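Membrane-bound protease PH1510 (Pyrococcus horikoshii OT3, PDB 3WWV) is a membrane-bound serine protease, represented here by its C-terminal OB-fold domain, that cleaves preferentially near hydrophobic or aromatic residues and can degrade a stomatin homolog in vitro. Local coordinates at residues A[15-20]-A[25-30]. Sequence-based numbering, arbitrary orientation.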
loop_
_atom_site.group_PDB
_atom_site.type_symbol
_atom_site.label_atom_id
_atom_site.label_comp_id
_atom_site.label_asym_id
_atom_site.label_seq_id
_atom_site.Cartn_x
_atom_site.Cartn_y
_atom_site.Cartn_z
ATOM N N GLY A 15 8.813 -4.620 3.577
ATOM C CA GLY A 15 10.002 -5.364 3.197
ATOM C C GLY A 15 11.234 -4.477 3.169
ATOM O O GLY A 15 11.174 -3.280 3.476
ATOM N N THR A 16 12.365 -5.065 2.800
ATOM C CA THR A 16 13.613 -4.330 2.754
ATOM C C THR A 16 14.221 -4.589 1.399
ATOM O O THR A 16 14.218 -5.730 0.925
ATOM C CB THR A 16 14.562 -4.807 3.862
ATOM O OG1 THR A 16 13.853 -4.824 5.105
ATOM C CG2 THR A 16 15.770 -3.887 3.997
ATOM N N VAL A 17 14.703 -3.530 0.753
ATOM C CA VAL A 17 15.374 -3.672 -0.530
ATOM C C VAL A 17 16.680 -4.433 -0.305
ATOM O O VAL A 17 17.480 -4.054 0.554
ATOM C CB VAL A 17 15.667 -2.311 -1.196
ATOM C CG1 VAL A 17 16.406 -2.513 -2.517
ATOM C CG2 VAL A 17 14.386 -1.502 -1.408
ATOM N N VAL A 18 16.873 -5.512 -1.065
ATOM C CA VAL A 18 18.114 -6.284 -1.035
ATOM C C VAL A 18 18.933 -6.049 -2.308
ATOM O O VAL A 18 20.157 -6.159 -2.300
ATOM C CB VAL A 18 17.874 -7.788 -0.742
ATOM C CG1 VAL A 18 17.314 -7.966 0.663
ATOM C CG2 VAL A 18 16.906 -8.408 -1.736
ATOM N N GLU A 19 18.251 -5.684 -3.390
ATOM C CA GLU A 19 18.916 -5.232 -4.605
ATOM C C GLU A 19 18.185 -3.999 -5.145
ATOM O O GLU A 19 17.001 -4.075 -5.481
ATOM C CB GLU A 19 18.953 -6.351 -5.652
ATOM C CG GLU A 19 19.536 -5.925 -6.988
ATOM C CD GLU A 19 19.543 -7.050 -8.004
ATOM O OE1 GLU A 19 20.499 -7.855 -7.995
ATOM O OE2 GLU A 19 18.601 -7.126 -8.816
ATOM N N GLU A 20 18.905 -2.880 -5.229
ATOM C CA GLU A 20 18.340 -1.566 -5.580
ATOM C C GLU A 20 17.219 -1.625 -6.612
ATOM O O GLU A 20 17.360 -2.259 -7.665
ATOM C CB GLU A 20 19.437 -0.597 -6.051
ATOM C CG GLU A 20 18.961 0.829 -6.282
ATOM C CD GLU A 20 20.075 1.760 -6.729
ATOM O OE1 GLU A 20 20.550 1.635 -7.886
ATOM O OE2 GLU A 20 20.462 2.638 -5.923
ATOM N N GLY A 25 13.997 -4.373 -9.161
ATOM C CA GLY A 25 15.023 -4.956 -8.298
ATOM C C GLY A 25 14.486 -6.105 -7.469
ATOM O O GLY A 25 13.597 -6.837 -7.908
ATOM N N MET A 26 14.996 -6.226 -6.250
ATOM C CA MET A 26 14.757 -7.386 -5.428
ATOM C C MET A 26 14.499 -6.939 -3.990
ATOM O O MET A 26 15.232 -6.105 -3.463
ATOM C CB MET A 26 15.998 -8.278 -5.495
ATOM C CG MET A 26 15.749 -9.755 -5.289
ATOM S SD MET A 26 15.125 -10.545 -6.777
ATOM C CE MET A 26 14.498 -12.074 -6.085
ATOM N N ILE A 27 13.454 -7.472 -3.359
ATOM C CA ILE A 27 13.186 -7.174 -1.945
ATOM C C ILE A 27 13.008 -8.435 -1.101
ATOM O O ILE A 27 12.685 -9.510 -1.618
ATOM C CB ILE A 27 11.964 -6.241 -1.716
ATOM C CG1 ILE A 27 10.645 -6.934 -2.094
ATOM C CG2 ILE A 27 12.149 -4.907 -2.419
ATOM C CD1 ILE A 27 9.408 -6.098 -1.804
ATOM N N LYS A 28 13.224 -8.295 0.202
ATOM C CA LYS A 28 12.949 -9.371 1.128
ATOM C C LYS A 28 11.680 -9.038 1.902
ATOM O O LYS A 28 11.598 -7.997 2.549
ATOM C CB LYS A 28 14.133 -9.591 2.068
ATOM C CG LYS A 28 14.241 -11.021 2.581
ATOM C CD LYS A 28 15.571 -11.254 3.287
ATOM C CE LYS A 28 15.758 -12.716 3.672
ATOM N NZ LYS A 28 15.938 -13.591 2.477
ATOM N N VAL A 29 10.675 -9.898 1.792
ATOM C CA VAL A 29 9.445 -9.732 2.554
ATOM C C VAL A 29 9.181 -11.024 3.298
ATOM O O VAL A 29 9.089 -12.090 2.681
ATOM C CB VAL A 29 8.233 -9.369 1.672
ATOM C CG1 VAL A 29 6.954 -9.388 2.491
ATOM C CG2 VAL A 29 8.415 -7.996 1.059
ATOM N N ARG A 30 9.029 -10.900 4.621
ATOM C CA ARG A 30 9.086 -12.024 5.558
ATOM C C ARG A 30 10.481 -12.648 5.408
ATOM O O ARG A 30 11.488 -11.959 5.599
ATOM C CB ARG A 30 7.940 -13.024 5.325
ATOM C CG ARG A 30 6.549 -12.420 5.494
ATOM C CD ARG A 30 5.459 -13.297 4.886
ATOM N NE ARG A 30 5.605 -13.461 3.436
ATOM C CZ ARG A 30 4.706 -14.036 2.635
ATOM N NH1 ARG A 30 3.564 -14.516 3.115
ATOM N NH2 ARG A 30 4.949 -14.126 1.339
#
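Val18, its CG1 turned anti to its own carbonyl carbon (chi1 -65°), spreads its two methyls over the neighbouring strand: CG1 lies 3.8 Å from Lys28 CB, and CG2 packs against Met26 CB at 3.9 Å. Met26 CG stands anti to its backbone N (chi1 -152°), and a bend at chi2 then carries the thioether away from residues 15-20. Beneath these side chains is a classic beta bulge. Val18 N and Glu19 N both donate to Met26 O, approaching from one face of its carbonyl plane, while Met26 N returns a bond to Glu19 O at 3.0 Å, in the carbonyl plane and on a lone pair. Beyond the bulge the antiparallel register is regular, with Lys28 N giving a nearly straight bond to Thr16 O at 2.8 Å. Gly15 suits its place, since its CA already lies 3.1 Å from Lys28 O. An alanine at Val18 would probably lose the methyl contacts to Lys28 CB and Met26 CB. Strands 14-19 and 24-29 form a hairpin of the OB-fold domain; branched, apolar Val17 and Ile27 suit its buried face, where Ile27 meets Leu60 and Val62 of strand 59-64, while Leu33 of strand 32-38 touches Val18, Met26 and Lys28.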